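Local coordinates for protein ethanolamine kinase Pv091845 (Plasmodium vivax, PDB 2QG7) that probably phosphorylates ethanolamine, the first step in making phosphatidylethanolamine from ethanolamine, at residues I364-N369 / I419-W424; E370-G373 / D377-L380; L426-H431 / F436-Y441. All blocks are in the same frame, centred on the assembly; numbering follows the deposited sequence.

Contact 1. Residues I364-N369 / I419-W424; sequences IANHFN and INWGLW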
ATOM      1  N   ILE D 364      -7.282  18.552 -13.586  1.00 40.76           N
ATOM      2  CA  ILE D 364      -8.404  17.654 -13.748  1.00 40.96           C
ATOM      3  C   ILE D 364      -8.011  16.176 -13.525  1.00 40.95           C
ATOM      4  O   ILE D 364      -8.717  15.451 -12.820  1.00 41.38           O
ATOM      5  CB  ILE D 364      -9.095  17.838 -15.156  1.00 41.99           C
ATOM      6  CG1 ILE D 364      -9.443  19.326 -15.372  1.00 43.30           C
ATOM      7  CG2 ILE D 364     -10.350  16.896 -15.318  1.00 38.74           C
ATOM      8  CD1 ILE D 364      -9.818  19.698 -16.830  1.00 45.25           C
ATOM      9  N   ALA D 365      -6.906  15.745 -14.124  1.00 40.80           N
ATOM     10  CA  ALA D 365      -6.397  14.385 -13.967  1.00 40.73           C
ATOM     11  C   ALA D 365      -5.900  14.114 -12.534  1.00 40.52           C
ATOM     12  O   ALA D 365      -6.086  13.013 -12.009  1.00 40.94           O
ATOM     13  CB  ALA D 365      -5.294  14.098 -15.003  1.00 40.88           C
ATOM     14  N   ASN D 366      -5.263  15.113 -11.914  1.00 40.18           N
ATOM     15  CA  ASN D 366      -4.888  15.050 -10.516  1.00 39.20           C
ATOM     16  C   ASN D 366      -6.122  14.893  -9.639  1.00 39.79           C
ATOM     17  O   ASN D 366      -6.107  14.084  -8.729  1.00 41.89           O
ATOM     18  CB  ASN D 366      -4.063  16.255 -10.138  1.00 39.21           C
ATOM     19  CG  ASN D 366      -3.568  16.221  -8.679  1.00 40.58           C
ATOM     20  OD1 ASN D 366      -2.696  15.408  -8.324  1.00 42.90           O
ATOM     21  ND2 ASN D 366      -4.121  17.096  -7.842  1.00 35.75           N
ATOM     22  N   HIS D 367      -7.216  15.576  -9.953  1.00 39.49           N
ATOM     23  CA  HIS D 367      -8.444  15.454  -9.227  1.00 39.40           C
ATOM     24  C   HIS D 367      -9.059  14.069  -9.406  1.00 39.68           C
ATOM     25  O   HIS D 367      -9.641  13.493  -8.484  1.00 39.92           O
ATOM     26  CB  HIS D 367      -9.439  16.540  -9.669  1.00 39.93           C
ATOM     27  CG  HIS D 367     -10.781  16.425  -9.001  1.00 38.35           C
ATOM     28  ND1 HIS D 367     -10.937  16.487  -7.635  1.00 37.54           N
ATOM     29  CD2 HIS D 367     -12.020  16.224  -9.508  1.00 38.55           C
ATOM     30  CE1 HIS D 367     -12.212  16.335  -7.322  1.00 39.32           C
ATOM     31  NE2 HIS D 367     -12.893  16.164  -8.439  1.00 40.97           N
ATOM     32  N   PHE D 368      -8.937  13.535 -10.604  1.00 40.42           N
ATOM     33  CA  PHE D 368      -9.457  12.219 -10.905  1.00 40.44           C
ATOM     34  C   PHE D 368      -8.655  11.096 -10.218  1.00 40.40           C
ATOM     35  O   PHE D 368      -9.223  10.077  -9.830  1.00 40.79           O
ATOM     36  CB  PHE D 368      -9.455  12.014 -12.407  1.00 40.78           C
ATOM     37  CG  PHE D 368     -10.565  12.766 -13.117  1.00 43.09           C
ATOM     38  CD1 PHE D 368     -11.694  13.220 -12.406  1.00 45.03           C
ATOM     39  CD2 PHE D 368     -10.515  12.984 -14.488  1.00 41.65           C
ATOM     40  CE1 PHE D 368     -12.718  13.908 -13.070  1.00 43.78           C
ATOM     41  CE2 PHE D 368     -11.557  13.635 -15.162  1.00 40.97           C
ATOM     42  CZ  PHE D 368     -12.644  14.096 -14.456  1.00 43.18           C
ATOM     43  N   ASN D 369      -7.351  11.301 -10.050  1.00 39.58           N
ATOM     44  CA  ASN D 369      -6.579  10.398  -9.216  1.00 39.81           C
ATOM     45  C   ASN D 369      -7.051  10.350  -7.764  1.00 38.95           C
ATOM     46  O   ASN D 369      -6.844   9.357  -7.101  1.00 39.68           O
ATOM     47  CB  ASN D 369      -5.073  10.672  -9.283  1.00 38.32           C
ATOM     48  CG  ASN D 369      -4.416   9.999 -10.451  1.00 38.03           C
ATOM     49  OD1 ASN D 369      -4.831   8.921 -10.871  1.00 36.45           O
ATOM     50  ND2 ASN D 369      -3.357  10.611 -10.969  1.00 37.73           N
ATOM     51  N   ILE D 419       3.771  10.954 -10.488  1.00 39.38           N
ATOM     52  CA  ILE D 419       5.153  11.288 -10.290  1.00 39.74           C
ATOM     53  C   ILE D 419       5.323  12.480  -9.370  1.00 40.28           C
ATOM     54  O   ILE D 419       6.159  12.467  -8.462  1.00 41.74           O
ATOM     55  CB  ILE D 419       5.874  11.492 -11.650  1.00 39.87           C
ATOM     56  CG1 ILE D 419       5.863  10.160 -12.421  1.00 40.39           C
ATOM     57  CG2 ILE D 419       7.288  12.013 -11.433  1.00 38.87           C
ATOM     58  CD1 ILE D 419       6.304  10.222 -13.919  1.00 44.41           C
ATOM     59  N   ASN D 420       4.529  13.515  -9.600  1.00 40.81           N
ATOM     60  CA  ASN D 420       4.540  14.706  -8.758  1.00 40.45           C
ATOM     61  C   ASN D 420       4.327  14.377  -7.279  1.00 40.12           C
ATOM     62  O   ASN D 420       5.089  14.825  -6.423  1.00 41.45           O
ATOM     63  CB  ASN D 420       3.478  15.729  -9.248  1.00 40.62           C
ATOM     64  CG  ASN D 420       3.534  17.041  -8.478  1.00 41.23           C
ATOM     65  OD1 ASN D 420       4.436  17.852  -8.667  1.00 45.69           O
ATOM     66  ND2 ASN D 420       2.583  17.236  -7.578  1.00 41.59           N
ATOM     67  N   TRP D 421       3.277  13.640  -6.966  1.00 39.49           N
ATOM     68  CA  TRP D 421       2.964  13.368  -5.583  1.00 40.32           C
ATOM     69  C   TRP D 421       3.776  12.237  -4.975  1.00 40.93           C
ATOM     70  O   TRP D 421       3.906  12.186  -3.760  1.00 42.24           O
ATOM     71  CB  TRP D 421       1.466  13.145  -5.379  1.00 39.80           C
ATOM     72  CG  TRP D 421       0.710  14.454  -5.511  1.00 41.40           C
ATOM     73  CD1 TRP D 421      -0.087  14.830  -6.548  1.00 40.80           C
ATOM     74  CD2 TRP D 421       0.757  15.579  -4.616  1.00 40.82           C
ATOM     75  NE1 TRP D 421      -0.567  16.093  -6.331  1.00 42.09           N
ATOM     76  CE2 TRP D 421      -0.059  16.583  -5.168  1.00 38.82           C
ATOM     77  CE3 TRP D 421       1.408  15.833  -3.394  1.00 39.76           C
ATOM     78  CZ2 TRP D 421      -0.260  17.820  -4.546  1.00 41.53           C
ATOM     79  CZ3 TRP D 421       1.212  17.075  -2.771  1.00 41.07           C
ATOM     80  CH2 TRP D 421       0.393  18.054  -3.349  1.00 41.88           C
ATOM     81  N   GLY D 422       4.304  11.334  -5.825  1.00 41.13           N
ATOM     82  CA  GLY D 422       5.335  10.396  -5.409  1.00 40.18           C
ATOM     83  C   GLY D 422       6.594  11.051  -4.867  1.00 40.18           C
ATOM     84  O   GLY D 422       7.100  10.625  -3.856  1.00 39.63           O
ATOM     85  N   LEU D 423       7.116  12.062  -5.567  1.00 40.46           N
ATOM     86  CA  LEU D 423       8.372  12.674  -5.214  1.00 40.98           C
ATOM     87  C   LEU D 423       8.174  13.635  -4.076  1.00 42.10           C
ATOM     88  O   LEU D 423       9.045  13.763  -3.227  1.00 43.96           O
ATOM     89  CB  LEU D 423       8.969  13.415  -6.394  1.00 41.49           C
ATOM     90  CG  LEU D 423       9.335  12.704  -7.690  1.00 42.57           C
ATOM     91  CD1 LEU D 423       9.749  13.730  -8.747  1.00 42.30           C
ATOM     92  CD2 LEU D 423      10.380  11.584  -7.480  1.00 41.26           C
ATOM     93  N   TRP D 424       7.040  14.328  -4.056  1.00 42.11           N
ATOM     94  CA  TRP D 424       6.691  15.178  -2.933  1.00 41.66           C
ATOM     95  C   TRP D 424       6.644  14.380  -1.635  1.00 42.25           C
ATOM     96  O   TRP D 424       7.207  14.778  -0.618  1.00 42.28           O
ATOM     97  CB  TRP D 424       5.314  15.828  -3.184  1.00 41.71           C
ATOM     98  CG  TRP D 424       4.818  16.648  -2.053  1.00 36.94           C
ATOM     99  CD1 TRP D 424       5.126  17.959  -1.792  1.00 33.95           C
ATOM    100  CD2 TRP D 424       3.945  16.214  -0.997  1.00 35.24           C
ATOM    101  NE1 TRP D 424       4.463  18.377  -0.652  1.00 35.68           N
ATOM    102  CE2 TRP D 424       3.752  17.323  -0.132  1.00 35.46           C
ATOM    103  CE3 TRP D 424       3.314  14.994  -0.691  1.00 34.38           C
ATOM    104  CZ2 TRP D 424       2.961  17.246   1.021  1.00 34.40           C
ATOM    105  CZ3 TRP D 424       2.548  14.908   0.431  1.00 34.44           C
ATOM    106  CH2 TRP D 424       2.341  16.059   1.278  1.00 36.38           C
TER

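Contact 2. Residues E370-G373 / D377-L380; sequences EYAG and DWDL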
ATOM      1  N   GLU D 370      -7.657  11.423  -7.286  1.00 38.17           N
ATOM      2  CA  GLU D 370      -7.996  11.556  -5.883  1.00 37.88           C
ATOM      3  C   GLU D 370      -9.310  10.888  -5.555  1.00 37.22           C
ATOM      4  O   GLU D 370      -9.795  10.972  -4.463  1.00 38.97           O
ATOM      5  CB  GLU D 370      -7.988  13.048  -5.479  1.00 38.68           C
ATOM      6  CG  GLU D 370      -6.597  13.776  -5.517  1.00 40.24           C
ATOM      7  CD  GLU D 370      -5.555  13.174  -4.521  1.00 45.75           C
ATOM      8  OE1 GLU D 370      -4.311  13.348  -4.731  1.00 46.16           O
ATOM      9  OE2 GLU D 370      -5.953  12.554  -3.482  1.00 48.72           O
ATOM     10  N   TYR D 371      -9.909  10.235  -6.518  1.00 39.32           N
ATOM     11  CA  TYR D 371     -11.116   9.467  -6.341  1.00 40.75           C
ATOM     12  C   TYR D 371     -10.723   8.208  -5.561  1.00 41.95           C
ATOM     13  O   TYR D 371     -11.558   7.620  -4.818  1.00 42.32           O
ATOM     14  CB  TYR D 371     -11.654   9.056  -7.726  1.00 41.74           C
ATOM     15  CG  TYR D 371     -12.554  10.072  -8.440  1.00 45.27           C
ATOM     16  CD1 TYR D 371     -12.280  11.457  -8.405  1.00 46.83           C
ATOM     17  CD2 TYR D 371     -13.651   9.641  -9.194  1.00 47.30           C
ATOM     18  CE1 TYR D 371     -13.096  12.365  -9.068  1.00 47.71           C
ATOM     19  CE2 TYR D 371     -14.473  10.544  -9.872  1.00 49.96           C
ATOM     20  CZ  TYR D 371     -14.189  11.901  -9.804  1.00 51.38           C
ATOM     21  OH  TYR D 371     -15.024  12.807 -10.453  1.00 54.18           O
ATOM     22  N   ALA D 372      -9.474   7.781  -5.789  1.00 41.32           N
ATOM     23  CA  ALA D 372      -8.826   6.661  -5.082  1.00 41.63           C
ATOM     24  C   ALA D 372      -8.573   6.947  -3.601  1.00 41.53           C
ATOM     25  O   ALA D 372      -8.465   6.009  -2.810  1.00 40.83           O
ATOM     26  CB  ALA D 372      -7.518   6.298  -5.766  1.00 40.12           C
ATOM     27  N   GLY D 373      -8.455   8.235  -3.243  1.00 41.21           N
ATOM     28  CA  GLY D 373      -8.149   8.635  -1.876  1.00 40.62           C
ATOM     29  C   GLY D 373      -6.692   8.360  -1.531  1.00 41.40           C
ATOM     30  O   GLY D 373      -5.884   7.991  -2.399  1.00 40.13           O
ATOM     31  N   ASP D 377      -7.006   3.291  -3.926  1.00 46.21           N
ATOM     32  CA  ASP D 377      -7.851   2.299  -4.579  1.00 47.54           C
ATOM     33  C   ASP D 377      -8.113   2.693  -6.034  1.00 47.49           C
ATOM     34  O   ASP D 377      -9.096   3.336  -6.308  1.00 48.13           O
ATOM     35  CB  ASP D 377      -9.146   2.140  -3.815  1.00 47.71           C
ATOM     36  CG  ASP D 377      -8.922   1.615  -2.401  1.00 52.64           C
ATOM     37  OD1 ASP D 377      -8.239   0.561  -2.271  1.00 58.79           O
ATOM     38  OD2 ASP D 377      -9.416   2.228  -1.417  1.00 52.83           O
ATOM     39  N   TRP D 378      -7.217   2.315  -6.947  1.00 48.26           N
ATOM     40  CA  TRP D 378      -7.168   2.874  -8.301  1.00 48.93           C
ATOM     41  C   TRP D 378      -8.359   2.546  -9.182  1.00 50.25           C
ATOM     42  O   TRP D 378      -8.589   3.204 -10.199  1.00 50.08           O
ATOM     43  CB  TRP D 378      -5.894   2.483  -9.012  1.00 48.37           C
ATOM     44  CG  TRP D 378      -4.646   2.982  -8.368  1.00 48.95           C
ATOM     45  CD1 TRP D 378      -3.531   2.250  -8.089  1.00 51.33           C
ATOM     46  CD2 TRP D 378      -4.357   4.331  -7.937  1.00 48.60           C
ATOM     47  NE1 TRP D 378      -2.558   3.052  -7.519  1.00 51.91           N
ATOM     48  CE2 TRP D 378      -3.046   4.325  -7.399  1.00 49.19           C
ATOM     49  CE3 TRP D 378      -5.077   5.534  -7.949  1.00 43.91           C
ATOM     50  CZ2 TRP D 378      -2.448   5.468  -6.881  1.00 49.00           C
ATOM     51  CZ3 TRP D 378      -4.486   6.647  -7.432  1.00 44.63           C
ATOM     52  CH2 TRP D 378      -3.185   6.615  -6.899  1.00 47.10           C
ATOM     53  N   ASP D 379      -9.129   1.548  -8.777  1.00 51.37           N
ATOM     54  CA  ASP D 379     -10.343   1.166  -9.498  1.00 53.08           C
ATOM     55  C   ASP D 379     -11.500   2.176  -9.289  1.00 52.65           C
ATOM     56  O   ASP D 379     -12.544   2.105  -9.950  1.00 52.67           O
ATOM     57  CB  ASP D 379     -10.765  -0.260  -9.093  1.00 54.04           C
ATOM     58  CG  ASP D 379     -10.931  -0.425  -7.566  1.00 59.73           C
ATOM     59  OD1 ASP D 379     -10.031   0.016  -6.765  1.00 65.51           O
ATOM     60  OD2 ASP D 379     -11.958  -1.028  -7.160  1.00 64.60           O
ATOM     61  N   LEU D 380     -11.305   3.114  -8.365  1.00 51.35           N
ATOM     62  CA  LEU D 380     -12.277   4.150  -8.101  1.00 50.29           C
ATOM     63  C   LEU D 380     -12.072   5.374  -9.006  1.00 49.97           C
ATOM     64  O   LEU D 380     -12.905   6.252  -9.043  1.00 49.08           O
ATOM     65  CB  LEU D 380     -12.235   4.541  -6.616  1.00 50.70           C
ATOM     66  CG  LEU D 380     -12.618   3.471  -5.568  1.00 50.28           C
ATOM     67  CD1 LEU D 380     -12.417   3.970  -4.170  1.00 46.67           C
ATOM     68  CD2 LEU D 380     -14.069   3.070  -5.729  1.00 52.56           C
TER

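Contact 3. Residues L426-H431 / F436-Y441; sequences LLQGMH and FDFINY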
ATOM      1  N   LEU D 426       7.919  11.389  -0.894  1.00 45.03           N
ATOM      2  CA  LEU D 426       9.226  10.888  -0.517  1.00 45.86           C
ATOM      3  C   LEU D 426      10.076  11.978   0.152  1.00 47.71           C
ATOM      4  O   LEU D 426      10.773  11.691   1.146  1.00 48.66           O
ATOM      5  CB  LEU D 426       9.953  10.282  -1.724  1.00 43.68           C
ATOM      6  CG  LEU D 426       9.472   8.909  -2.184  1.00 42.51           C
ATOM      7  CD1 LEU D 426      10.239   8.456  -3.451  1.00 39.78           C
ATOM      8  CD2 LEU D 426       9.579   7.820  -1.077  1.00 38.17           C
ATOM      9  N   LEU D 427      10.049  13.203  -0.395  1.00 49.30           N
ATOM     10  CA  LEU D 427      10.779  14.347   0.172  1.00 51.42           C
ATOM     11  C   LEU D 427      10.331  14.695   1.559  1.00 52.09           C
ATOM     12  O   LEU D 427      11.122  15.082   2.385  1.00 53.55           O
ATOM     13  CB  LEU D 427      10.581  15.596  -0.682  1.00 52.36           C
ATOM     14  CG  LEU D 427      11.670  16.079  -1.635  1.00 53.52           C
ATOM     15  CD1 LEU D 427      11.110  17.331  -2.383  1.00 56.58           C
ATOM     16  CD2 LEU D 427      12.935  16.429  -0.865  1.00 53.50           C
ATOM     17  N   GLN D 428       9.039  14.582   1.795  1.00 53.48           N
ATOM     18  CA  GLN D 428       8.457  14.765   3.108  1.00 54.36           C
ATOM     19  C   GLN D 428       8.860  13.675   4.095  1.00 55.34           C
ATOM     20  O   GLN D 428       9.003  13.945   5.296  1.00 55.08           O
ATOM     21  CB  GLN D 428       6.928  14.839   2.980  1.00 53.93           C
ATOM     22  CG  GLN D 428       6.471  15.966   2.103  1.00 55.76           C
ATOM     23  CD  GLN D 428       6.496  17.307   2.796  1.00 60.85           C
ATOM     24  OE1 GLN D 428       5.468  17.769   3.286  1.00 66.80           O
ATOM     25  NE2 GLN D 428       7.660  17.951   2.843  1.00 63.29           N
ATOM     26  N   GLY D 429       8.990  12.443   3.588  1.00 56.31           N
ATOM     27  CA  GLY D 429       9.443  11.327   4.376  1.00 58.03           C
ATOM     28  C   GLY D 429      10.902  11.395   4.821  1.00 60.09           C
ATOM     29  O   GLY D 429      11.290  10.678   5.742  1.00 60.28           O
ATOM     30  N   MET D 430      11.715  12.228   4.173  1.00 62.14           N
ATOM     31  CA  MET D 430      13.105  12.453   4.599  1.00 64.63           C
ATOM     32  C   MET D 430      13.185  13.302   5.868  1.00 67.20           C
ATOM     33  O   MET D 430      14.082  13.101   6.707  1.00 66.41           O
ATOM     34  CB  MET D 430      13.948  13.119   3.500  1.00 63.30           C
ATOM     35  CG  MET D 430      14.031  12.354   2.193  1.00 63.16           C
ATOM     36  SD  MET D 430      14.700  10.655   2.218  1.00 59.27           S
ATOM     37  CE  MET D 430      13.237   9.631   2.394  1.00 54.79           C
ATOM     38  N   HIS D 431      12.252  14.258   5.981  1.00 71.12           N
ATOM     39  CA  HIS D 431      12.239  15.216   7.098  1.00 75.26           C
ATOM     40  C   HIS D 431      10.890  15.092   7.768  1.00 77.31           C
ATOM     41  O   HIS D 431      10.064  16.023   7.734  1.00 77.49           O
ATOM     42  CB  HIS D 431      12.484  16.655   6.593  1.00 75.88           C
ATOM     43  CG  HIS D 431      13.673  16.781   5.683  1.00 78.59           C
ATOM     44  ND1 HIS D 431      14.974  16.794   6.150  1.00 81.32           N
ATOM     45  CD2 HIS D 431      13.758  16.878   4.329  1.00 80.47           C
ATOM     46  CE1 HIS D 431      15.807  16.906   5.124  1.00 82.10           C
ATOM     47  NE2 HIS D 431      15.096  16.959   4.008  1.00 80.23           N
ATOM     48  N   PHE D 436       2.036  10.765   9.140  1.00 62.71           N
ATOM     49  CA  PHE D 436       1.558  10.265   7.861  1.00 60.06           C
ATOM     50  C   PHE D 436       2.651   9.341   7.279  1.00 58.43           C
ATOM     51  O   PHE D 436       3.853   9.626   7.383  1.00 57.52           O
ATOM     52  CB  PHE D 436       1.189  11.435   6.907  1.00 60.20           C
ATOM     53  CG  PHE D 436       0.610  10.990   5.580  1.00 59.29           C
ATOM     54  CD1 PHE D 436       1.417  10.921   4.444  1.00 56.17           C
ATOM     55  CD2 PHE D 436      -0.739  10.617   5.477  1.00 60.74           C
ATOM     56  CE1 PHE D 436       0.919  10.483   3.244  1.00 54.83           C
ATOM     57  CE2 PHE D 436      -1.263  10.186   4.259  1.00 61.54           C
ATOM     58  CZ  PHE D 436      -0.415  10.121   3.134  1.00 60.12           C
ATOM     59  N   ASP D 437       2.224   8.225   6.691  1.00 55.82           N
ATOM     60  CA  ASP D 437       3.158   7.299   6.076  1.00 53.97           C
ATOM     61  C   ASP D 437       3.591   7.786   4.678  1.00 51.65           C
ATOM     62  O   ASP D 437       3.233   7.201   3.664  1.00 51.12           O
ATOM     63  CB  ASP D 437       2.533   5.908   6.045  1.00 54.10           C
ATOM     64  CG  ASP D 437       3.556   4.798   5.854  1.00 55.47           C
ATOM     65  OD1 ASP D 437       3.095   3.608   5.937  1.00 55.92           O
ATOM     66  OD2 ASP D 437       4.770   5.095   5.595  1.00 53.02           O
ATOM     67  N   PHE D 438       4.399   8.850   4.676  1.00 49.97           N
ATOM     68  CA  PHE D 438       4.971   9.440   3.484  1.00 48.54           C
ATOM     69  C   PHE D 438       5.729   8.505   2.535  1.00 48.23           C
ATOM     70  O   PHE D 438       5.565   8.616   1.319  1.00 49.19           O
ATOM     71  CB  PHE D 438       5.872  10.603   3.870  1.00 48.02           C
ATOM     72  CG  PHE D 438       5.129  11.806   4.389  1.00 50.68           C
ATOM     73  CD1 PHE D 438       5.252  12.204   5.722  1.00 52.77           C
ATOM     74  CD2 PHE D 438       4.310  12.567   3.546  1.00 53.64           C
ATOM     75  CE1 PHE D 438       4.560  13.346   6.221  1.00 53.89           C
ATOM     76  CE2 PHE D 438       3.611  13.697   4.026  1.00 54.02           C
ATOM     77  CZ  PHE D 438       3.740  14.087   5.377  1.00 54.30           C
ATOM     78  N   ILE D 439       6.576   7.622   3.064  1.00 47.36           N
ATOM     79  CA  ILE D 439       7.408   6.730   2.230  1.00 45.84           C
ATOM     80  C   ILE D 439       6.572   5.734   1.424  1.00 44.99           C
ATOM     81  O   ILE D 439       6.788   5.567   0.231  1.00 44.60           O
ATOM     82  CB  ILE D 439       8.417   5.924   3.091  1.00 46.24           C
ATOM     83  CG1 ILE D 439       9.285   6.868   3.950  1.00 47.15           C
ATOM     84  CG2 ILE D 439       9.218   4.924   2.223  1.00 45.27           C
ATOM     85  CD1 ILE D 439      10.114   7.887   3.179  1.00 48.81           C
ATOM     86  N   ASN D 440       5.653   5.056   2.104  1.00 43.41           N
ATOM     87  CA  ASN D 440       4.804   4.092   1.508  1.00 42.78           C
ATOM     88  C   ASN D 440       3.814   4.745   0.538  1.00 42.29           C
ATOM     89  O   ASN D 440       3.504   4.172  -0.528  1.00 40.78           O
ATOM     90  CB  ASN D 440       4.026   3.334   2.603  1.00 43.83           C
ATOM     91  CG  ASN D 440       4.787   2.106   3.128  1.00 46.77           C
ATOM     92  OD1 ASN D 440       5.038   1.971   4.333  1.00 47.41           O
ATOM     93  ND2 ASN D 440       5.158   1.215   2.217  1.00 46.51           N
ATOM     94  N   TYR D 441       3.295   5.917   0.930  1.00 40.71           N
ATOM     95  CA  TYR D 441       2.381   6.636   0.073  1.00 40.03           C
ATOM     96  C   TYR D 441       3.118   7.106  -1.160  1.00 38.45           C
ATOM     97  O   TYR D 441       2.562   7.008  -2.238  1.00 38.74           O
ATOM     98  CB  TYR D 441       1.706   7.827   0.783  1.00 39.89           C
ATOM     99  CG  TYR D 441       0.794   8.617  -0.124  1.00 39.87           C
ATOM    100  CD1 TYR D 441      -0.473   8.137  -0.453  1.00 38.59           C
ATOM    101  CD2 TYR D 441       1.202   9.845  -0.667  1.00 39.98           C
ATOM    102  CE1 TYR D 441      -1.306   8.852  -1.280  1.00 39.89           C
ATOM    103  CE2 TYR D 441       0.363  10.561  -1.508  1.00 38.57           C
ATOM    104  CZ  TYR D 441      -0.893  10.069  -1.796  1.00 38.27           C
ATOM    105  OH  TYR D 441      -1.748  10.782  -2.641  1.00 42.13           O
TER

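Contact 1. Residues I364-N369 / I419-W424
Asn-366 reaches from helix 360-369 to Trp-421 on helix 413-430, and these two side chains make the whole contact. The backbones stay well apart, with 9.4 Å between the CA atoms of Asn-366 and Trp-421. CB of Asn-366 points at the other helix but does not touch it. Because chi1 is -177°, CG continues the line away from the backbone N and carries the amide across the gap. CG comes to 3.8 Å from Trp-421 NE1. At the tip, OD1 meets the indole edge near its plane. It lies 3.0 Å from NE1 and 3.2 Å from CD1 of Trp-421, so it sits beside the N-H rather than straight ahead of it. The NE1 to OD1 hydrogen bond is therefore bent, at 121°, and weak. OD1 has a firmer hydrogen-bond partner in Ser-417. The amide lies nearly flat with the indole (23° between planes), so OD1 meets the edge, with ND2 the farther branch at 4.0 Å from Trp-421 NE1. CZ3 of Trp-421 sits over the centre of the Trp-424 ring, so the two indoles pack together. Trp-421 also packs edge-to-face with Tyr-354 and touches Asp-296, which belongs to the HxD sequence of this kinase family. This aromatic cluster in the helical lobe of a protein-kinase-like fold is consistent with the amine-binding pocket known from choline kinases.

Contact 2. Residues E370-G373 / D377-L380
In the loop that joins helix 360-369 to helix 384-395, Ala-372 meets Asp-377 and Trp-378, and Tyr-371 meets Leu-380. The turn is pinned by one backbone bond, from Asp-377 N to Ala-372 O, 3.3 Å long. The N-H...O angle is 151°, but the donor is tilted 31° from the carbonyl plane. Just beyond it the chain enters a short 3-10 segment, 378-380, which folds Leu-380 back toward Tyr-371. CB of Ala-372 lies 3.4 Å from Trp-378 CE3 and nearly as close to CZ3, so the methyl packs obliquely on the six-membered side of the indole. The Trp-378 ring is further held edge-to-face by His-418 and Phe-454. On the other flank Leu-380 O approaches Tyr-371. It is 3.3 Å from Tyr-371 CB and 3.5 Å from CD2, at the ring edge and in the ring plane. Leu-380 CB in turn rests 3.6 Å from Tyr-371 O. The phenol end leads elsewhere, and its OH bonds Gln-199. Helix 190-194 supplies the positive charges. Arg-190 makes a salt bridge to Asp-377 OD2 and a weak hydrogen bond to Ala-372 O, while Lys-194 bonds Leu-380 O. Lys-194 and Arg-190 together hold two carbonyls and a carboxylate, and probably stabilise a turn whose own cross-link is a single backbone bond.

Contact 3. Residues L426-H431 / F436-Y441
Gly-429 and Ile-439 meet where the end of helix 413-430 packs against the start of helix 438-448. This is the tight part. Gly-429 has no side chain, and CD1 of Ile-439 comes to 3.7 Å from its CA, so close that a CB on Gly-429 would clash with it. Ile-439 gets there by bending: chi1 is -55° and chi2 is -59°, which turns the delta methyl back toward the glycine. The same methyl lies 3.7 Å from CE of Met-430, whose chain bends twice to bring its end back and crosses Ile-439 at about a right angle. Next to it, Phe-438 CB sits 3.6 Å from Gly-429 N. The Phe-438 ring is sandwiched. CB of Gln-428 makes a CH-pi contact on one face, 3.7 Å from the ring centroid, and Phe-436 CD1 lies over the opposite face. The motif is a pair of consecutive helices in the helical lobe, joined by a short loop. Asp-437 is the N-cap of the second helix and the centre of an inverse gamma turn. Packing is looser at Leu-426. Its CD2 is 4.3 Å from Ile-439 CD1, and nearer to Ile-439 O, at 3.8 Å. Ser-425 OG, just before the first segment, makes a hydrogen bond with Phe-438 O. Toward solvent lie the exposed residues His-431 and Asp-437. Ile-439 is partly exposed, and Thr-447 of the second subunit packs on it.

All three contacts belong to the helical part of the fold. Contact 1 is the deepest, its centre about 11 Å from the centre of the chain; both touching residues are buried, and it joins helices far apart in sequence through a single polar pair. The centres of contacts 2 and 3 lie about 18 and 16 Å from the chain centre, and both include partly exposed residues. In contact 2 a backbone bond and side-chain packing are joined by charges from helix 190-194. Contact 3 is mainly apolar, with a CH-pi contact, and meets the second subunit. Contacts 1 and 3 share helix 413-430, where Trp-424 meets Phe-438. Trp-378 of contact 2 packs on Asn-369 of contact 1.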